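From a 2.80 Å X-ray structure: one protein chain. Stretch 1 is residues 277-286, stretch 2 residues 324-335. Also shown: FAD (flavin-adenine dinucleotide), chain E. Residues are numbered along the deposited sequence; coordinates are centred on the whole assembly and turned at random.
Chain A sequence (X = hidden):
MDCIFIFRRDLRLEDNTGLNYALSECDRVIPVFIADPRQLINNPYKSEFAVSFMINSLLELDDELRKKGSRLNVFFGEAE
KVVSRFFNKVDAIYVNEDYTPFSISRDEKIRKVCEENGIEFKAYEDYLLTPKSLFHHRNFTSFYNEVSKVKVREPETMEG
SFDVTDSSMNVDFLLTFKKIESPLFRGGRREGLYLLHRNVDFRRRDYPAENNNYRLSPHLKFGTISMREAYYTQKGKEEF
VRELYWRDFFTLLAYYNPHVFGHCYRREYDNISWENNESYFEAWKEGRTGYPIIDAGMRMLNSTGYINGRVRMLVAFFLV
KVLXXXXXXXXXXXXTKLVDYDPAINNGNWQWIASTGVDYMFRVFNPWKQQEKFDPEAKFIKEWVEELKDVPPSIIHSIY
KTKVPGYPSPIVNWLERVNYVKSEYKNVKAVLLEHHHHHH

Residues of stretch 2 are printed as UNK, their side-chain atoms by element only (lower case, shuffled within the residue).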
# COMPACT_ATOMS: atom_id res chain seq x y z
N ASN A 277 6.07 20.26 15.61
CA ASN A 277 7.10 21.22 15.27
C ASN A 277 7.55 21.05 13.81
O ASN A 277 8.38 20.20 13.51
CB ASN A 277 8.30 21.07 16.21
CG ASN A 277 9.50 21.84 15.74
OD1 ASN A 277 9.40 23.00 15.36
ND2 ASN A 277 10.66 21.20 15.76
N GLU A 278 6.99 21.87 12.92
CA GLU A 278 7.30 21.81 11.49
C GLU A 278 8.78 21.66 11.15
O GLU A 278 9.15 21.21 10.07
CB GLU A 278 6.74 23.06 10.81
CG GLU A 278 5.70 22.76 9.73
CD GLU A 278 4.61 23.83 9.65
OE1 GLU A 278 3.77 23.89 10.57
OE2 GLU A 278 4.61 24.60 8.66
N SER A 279 9.63 22.03 12.09
CA SER A 279 11.06 21.94 11.91
C SER A 279 11.54 20.48 12.02
O SER A 279 12.30 20.01 11.18
CB SER A 279 11.76 22.79 12.95
OG SER A 279 13.16 22.73 12.79
N TYR A 280 11.11 19.79 13.07
CA TYR A 280 11.49 18.39 13.25
C TYR A 280 10.95 17.56 12.08
O TYR A 280 11.66 16.73 11.52
CB TYR A 280 10.92 17.82 14.55
CG TYR A 280 11.42 18.44 15.83
CD1 TYR A 280 12.71 18.97 15.92
CD2 TYR A 280 10.63 18.44 16.97
CE1 TYR A 280 13.19 19.48 17.13
CE2 TYR A 280 11.10 18.94 18.18
CZ TYR A 280 12.38 19.46 18.26
OH TYR A 280 12.86 19.94 19.46
N PHE A 281 9.69 17.79 11.75
CA PHE A 281 9.03 17.08 10.66
C PHE A 281 9.81 17.18 9.35
O PHE A 281 9.90 16.21 8.59
CB PHE A 281 7.63 17.64 10.44
CG PHE A 281 6.86 16.95 9.35
CD1 PHE A 281 6.69 15.57 9.37
CD2 PHE A 281 6.31 17.67 8.31
CE1 PHE A 281 5.98 14.92 8.36
CE2 PHE A 281 5.61 17.03 7.30
CZ PHE A 281 5.45 15.65 7.33
N GLU A 282 10.36 18.36 9.09
CA GLU A 282 11.11 18.58 7.87
C GLU A 282 12.40 17.77 7.92
O GLU A 282 12.85 17.25 6.89
CB GLU A 282 11.42 20.06 7.73
CG GLU A 282 11.84 20.46 6.33
CD GLU A 282 10.66 20.83 5.43
OE1 GLU A 282 9.68 20.05 5.38
OE2 GLU A 282 10.72 21.90 4.78
N ALA A 283 12.99 17.67 9.11
CA ALA A 283 14.22 16.92 9.32
C ALA A 283 13.96 15.43 9.12
O ALA A 283 14.79 14.71 8.57
CB ALA A 283 14.74 17.17 10.71
N TRP A 284 12.79 14.98 9.57
CA TRP A 284 12.38 13.58 9.45
C TRP A 284 12.21 13.18 7.98
O TRP A 284 12.68 12.13 7.56
CB TRP A 284 11.07 13.38 10.20
CG TRP A 284 10.51 11.99 10.15
CD1 TRP A 284 10.92 10.91 10.86
CD2 TRP A 284 9.42 11.55 9.34
NE1 TRP A 284 10.15 9.82 10.56
CE2 TRP A 284 9.22 10.18 9.63
CE3 TRP A 284 8.58 12.18 8.41
CZ2 TRP A 284 8.22 9.42 9.01
CZ3 TRP A 284 7.59 11.43 7.79
CH2 TRP A 284 7.41 10.06 8.10
N LYS A 285 11.56 14.02 7.19
CA LYS A 285 11.35 13.71 5.78
C LYS A 285 12.65 13.67 5.00
O LYS A 285 12.77 12.94 4.03
CB LYS A 285 10.40 14.72 5.13
CG LYS A 285 8.98 14.66 5.64
CD LYS A 285 8.08 15.67 4.96
CE LYS A 285 8.51 17.09 5.26
NZ LYS A 285 7.66 18.09 4.57
N GLU A 286 13.63 14.46 5.43
CA GLU A 286 14.90 14.51 4.73
C GLU A 286 15.91 13.49 5.22
O GLU A 286 16.95 13.30 4.59
CB GLU A 286 15.51 15.89 4.86
CG GLU A 286 14.78 16.97 4.09
CD GLU A 286 15.06 18.37 4.65
OE1 GLU A 286 16.14 18.56 5.27
OE2 GLU A 286 14.20 19.27 4.45
N UNK A 324 7.12 13.86 18.39
CA UNK A 324 5.77 14.23 18.77
C UNK A 324 4.99 14.97 17.65
O UNK A 324 4.45 16.07 17.85
c UNK A 324 5.82 15.05 20.06
c UNK A 324 2.92 16.39 22.16
c UNK A 324 2.08 15.28 22.21
c UNK A 324 3.65 14.03 20.85
c UNK A 324 4.13 16.31 21.46
c UNK A 324 4.51 15.13 20.80
c UNK A 324 2.45 14.10 21.55
N UNK A 325 4.96 14.35 16.47
CA UNK A 325 4.25 14.90 15.32
C UNK A 325 3.02 14.01 15.02
O UNK A 325 3.10 12.78 15.07
c UNK A 325 4.36 15.39 12.86
c UNK A 325 5.16 14.96 14.08
c UNK A 325 6.31 15.91 14.33
N UNK A 326 1.89 14.64 14.74
CA UNK A 326 0.65 13.92 14.47
C UNK A 326 0.87 12.80 13.45
O UNK A 326 1.46 13.02 12.40
o UNK A 326 -1.96 13.09 14.04
o UNK A 326 -2.74 15.09 13.63
c UNK A 326 -0.41 14.91 13.96
c UNK A 326 -1.80 14.32 13.87
N UNK A 327 0.40 11.59 13.77
CA UNK A 327 0.57 10.47 12.86
C UNK A 327 -0.06 10.69 11.49
O UNK A 327 0.38 10.09 10.50
c UNK A 327 -3.72 9.14 13.80
c UNK A 327 -5.12 8.59 11.97
c UNK A 327 -3.98 8.42 11.16
c UNK A 327 -2.70 8.61 11.67
c UNK A 327 -2.56 8.98 13.02
n UNK A 327 -3.31 9.50 15.06
c UNK A 327 -5.01 8.95 13.29
c UNK A 327 -1.93 9.56 15.08
c UNK A 327 -1.43 9.25 13.86
c UNK A 327 0.01 9.18 13.48
N UNK A 328 -1.07 11.55 11.41
CA UNK A 328 -1.72 11.85 10.13
C UNK A 328 -0.74 12.51 9.18
O UNK A 328 -0.83 12.32 7.97
n UNK A 328 -6.70 12.22 14.54
c UNK A 328 -2.93 12.77 10.34
c UNK A 328 -5.77 12.58 13.66
n UNK A 328 -6.10 12.74 12.37
n UNK A 328 -4.53 12.79 14.07
c UNK A 328 -4.07 12.14 11.09
c UNK A 328 -5.17 13.14 11.30
N UNK A 329 0.19 13.29 9.72
CA UNK A 329 1.20 13.95 8.90
C UNK A 329 2.08 12.88 8.24
O UNK A 329 2.35 12.90 7.04
c UNK A 329 3.44 17.82 10.34
c UNK A 329 1.13 18.31 10.91
c UNK A 329 2.11 17.40 10.46
c UNK A 329 0.12 16.36 10.52
c UNK A 329 2.76 20.03 11.13
c UNK A 329 1.44 16.15 10.21
c UNK A 329 1.45 19.64 11.25
c UNK A 329 2.08 14.86 9.77
c UNK A 329 3.75 19.14 10.68
n UNK A 329 -0.07 17.66 10.94
N UNK A 330 2.53 11.93 9.07
CA UNK A 330 3.37 10.86 8.58
C UNK A 330 2.62 9.99 7.61
O UNK A 330 3.16 9.56 6.60
N UNK A 331 1.35 9.71 7.92
CA UNK A 331 0.51 8.89 7.05
C UNK A 331 0.50 9.48 5.65
O UNK A 331 0.72 8.77 4.68
c UNK A 331 -1.88 8.11 6.67
o UNK A 331 -4.21 7.70 6.37
c UNK A 331 -0.92 8.86 7.58
o UNK A 331 -3.64 9.33 7.75
c UNK A 331 -3.35 8.40 6.96
N UNK A 332 0.24 10.79 5.57
CA UNK A 332 0.19 11.47 4.29
C UNK A 332 1.54 11.50 3.60
O UNK A 332 1.63 11.30 2.38
c UNK A 332 -0.39 17.04 3.55
n UNK A 332 0.34 17.43 2.50
c UNK A 332 -0.31 12.91 4.44
c UNK A 332 -1.06 13.37 3.19
n UNK A 332 -0.67 17.90 4.51
c UNK A 332 -0.62 14.72 2.69
n UNK A 332 -0.85 15.79 3.65
N UNK A 333 2.60 11.74 4.35
CA UNK A 333 3.91 11.76 3.72
C UNK A 333 4.22 10.40 3.07
O UNK A 333 4.69 10.35 1.93
c UNK A 333 6.58 13.23 3.17
c UNK A 333 4.98 12.11 4.74
c UNK A 333 7.79 13.30 2.50
c UNK A 333 8.54 11.33 3.67
o UNK A 333 9.96 12.40 2.10
c UNK A 333 8.76 12.35 2.76
c UNK A 333 6.32 12.22 4.08
c UNK A 333 7.31 11.27 4.33
N UNK A 334 3.97 9.32 3.80
CA UNK A 334 4.19 7.97 3.28
C UNK A 334 3.37 7.73 2.03
O UNK A 334 3.85 7.13 1.08
c UNK A 334 3.80 6.92 4.32
c UNK A 334 7.14 6.69 6.12
c UNK A 334 5.95 4.62 6.44
c UNK A 334 4.96 6.39 5.12
c UNK A 334 7.07 5.42 6.67
c UNK A 334 6.09 7.17 5.35
c UNK A 334 4.90 5.11 5.67
N UNK A 335 2.12 8.20 2.05
CA UNK A 335 1.21 8.02 0.91
C UNK A 335 1.84 8.68 -0.31
O UNK A 335 1.56 8.33 -1.47
c UNK A 335 -0.16 8.65 1.21
PA FAD E . 7.69 -8.76 3.44
O1A FAD E . 8.52 -9.47 2.44
O2A FAD E . 7.75 -8.98 4.90
O5B FAD E . 6.34 -9.58 3.12
C5B FAD E . 5.31 -9.73 4.09
C4B FAD E . 3.94 -9.52 3.43
O4B FAD E . 2.87 -9.65 4.39
C3B FAD E . 3.86 -8.10 2.87
O3B FAD E . 4.22 -8.14 1.48
C2B FAD E . 2.36 -7.83 2.98
O2B FAD E . 1.67 -8.56 1.96
C1B FAD E . 2.08 -8.45 4.35
N9A FAD E . 2.50 -7.55 5.45
C8A FAD E . 3.64 -7.59 6.13
N7A FAD E . 3.62 -6.69 7.11
C5A FAD E . 2.45 -6.06 7.05
C6A FAD E . 1.84 -5.04 7.78
N6A FAD E . 2.46 -4.49 8.82
N1A FAD E . 0.62 -4.62 7.43
C2A FAD E . -0.03 -5.16 6.41
N3A FAD E . 0.51 -6.14 5.70
C4A FAD E . 1.73 -6.60 5.99
N1 FAD E . 2.07 -2.02 3.28
C2 FAD E . 1.44 -1.69 2.08
O2 FAD E . 1.27 -2.54 1.21
N3 FAD E . 1.06 -0.37 1.83
C4 FAD E . 1.32 0.62 2.79
O4 FAD E . 0.93 1.77 2.60
C4X FAD E . 1.96 0.28 3.98
N5 FAD E . 2.29 1.29 4.89
C5X FAD E . 2.91 0.97 6.11
C6 FAD E . 3.21 1.99 7.01
C7 FAD E . 3.80 1.68 8.23
C7M FAD E . 4.09 2.82 9.21
C8 FAD E . 4.09 0.35 8.54
C8M FAD E . 4.71 -0.02 9.89
C9 FAD E . 3.79 -0.66 7.64
C9A FAD E . 3.19 -0.36 6.41
N10 FAD E . 2.86 -1.38 5.50
C10 FAD E . 2.33 -1.04 4.24
C1' FAD E . 3.09 -2.80 5.84
C2' FAD E . 4.44 -3.42 5.46
O2' FAD E . 5.52 -2.63 5.97
C3' FAD E . 4.60 -3.61 3.94
O3' FAD E . 3.48 -4.36 3.45
C4' FAD E . 5.88 -4.36 3.61
O4' FAD E . 7.02 -3.67 4.13
C5' FAD E . 6.04 -4.52 2.09
O5' FAD E . 7.29 -5.14 1.77
P FAD E . 7.41 -6.72 1.50
O1P FAD E . 6.36 -7.10 0.53
O2P FAD E . 8.82 -7.00 1.15
O3P FAD E . 7.05 -7.37 2.94

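Position 324 carries one carbon and then a ring of six carbons, with no oxygen, so it is Phe-324; its positive phi marks the exit from the preceding helix, and the ring leads away from stretch 1. At 325 a single carbon bears two more, a beta-branched valine. Val-325 points toward stretch 1, where its CG1 lies 4.2 Å from Phe-281 CD1.

Position 326 has two carbons, the second holding two oxygens: Asp-326, the N-cap of the helix that follows. It accepts from the backbone N of 328 and is out of reach of stretch 1. At 327, fused five- and six-membered rings with one nitrogen identify Trp-327, also out of reach. Position 328 runs through three carbons and a nitrogen to a carbon with two more nitrogens, which is Arg-328. Its N lies 3.2 Å from Asp-326 OD2 in the capping bond, and its NH1 forms a salt bridge with the same OD2 at 2.6 Å, though that hydrogen bond is weak in angle.

Position 329 again has fused rings, eight carbons and one nitrogen, now directed at stretch 1: Trp-329. Its CE3 comes 3.5 Å from Phe-281 CD2, and its edge meets the face of that phenyl ring, with planes at 72°. Position 330 has no side-chain atoms and is Gly-330; its bare CA lies 4.1 Å from Trp-284 CH2, so the indole packs close to the backbone.

At 331, three carbons end in two oxygens, giving Glu-331, which points away. Position 332 repeats the guanidinium pattern; Arg-332 makes no contact across the stretches. At 333 a six-carbon ring bears one oxygen: Tyr-333. Lys-285 CG sits 3.5 Å from the centroid of the Tyr-333 ring, almost on its normal, while Tyr-333 CD2 lies 3.5 Å from Trp-284 CZ3. Position 334 is a six-carbon ring without oxygen, Phe-334, whose CE1 is 3.9 Å from Trp-284 CH2 and whose CE2 is 3.8 Å from FAD C7M. One lone carbon at 335 makes Ala-335, out of reach.

The rule here is aromatic packing without a cross-stretch hydrogen bond. The helices run at 31° with axes 11.9 Å apart at closest approach, a wide gap that large side chains fill. Phe-281 takes Trp-329 over one face and Tyr-333 CB at its edge. One turn on, Lys-285 lays its aliphatic chain over Tyr-333 while its NZ turns back to Glu-282 OE1, 2.9 Å away in a salt bridge, so the charge is paired within its own helix.

Stretch 2 324-335: FVDWRWGERYFA
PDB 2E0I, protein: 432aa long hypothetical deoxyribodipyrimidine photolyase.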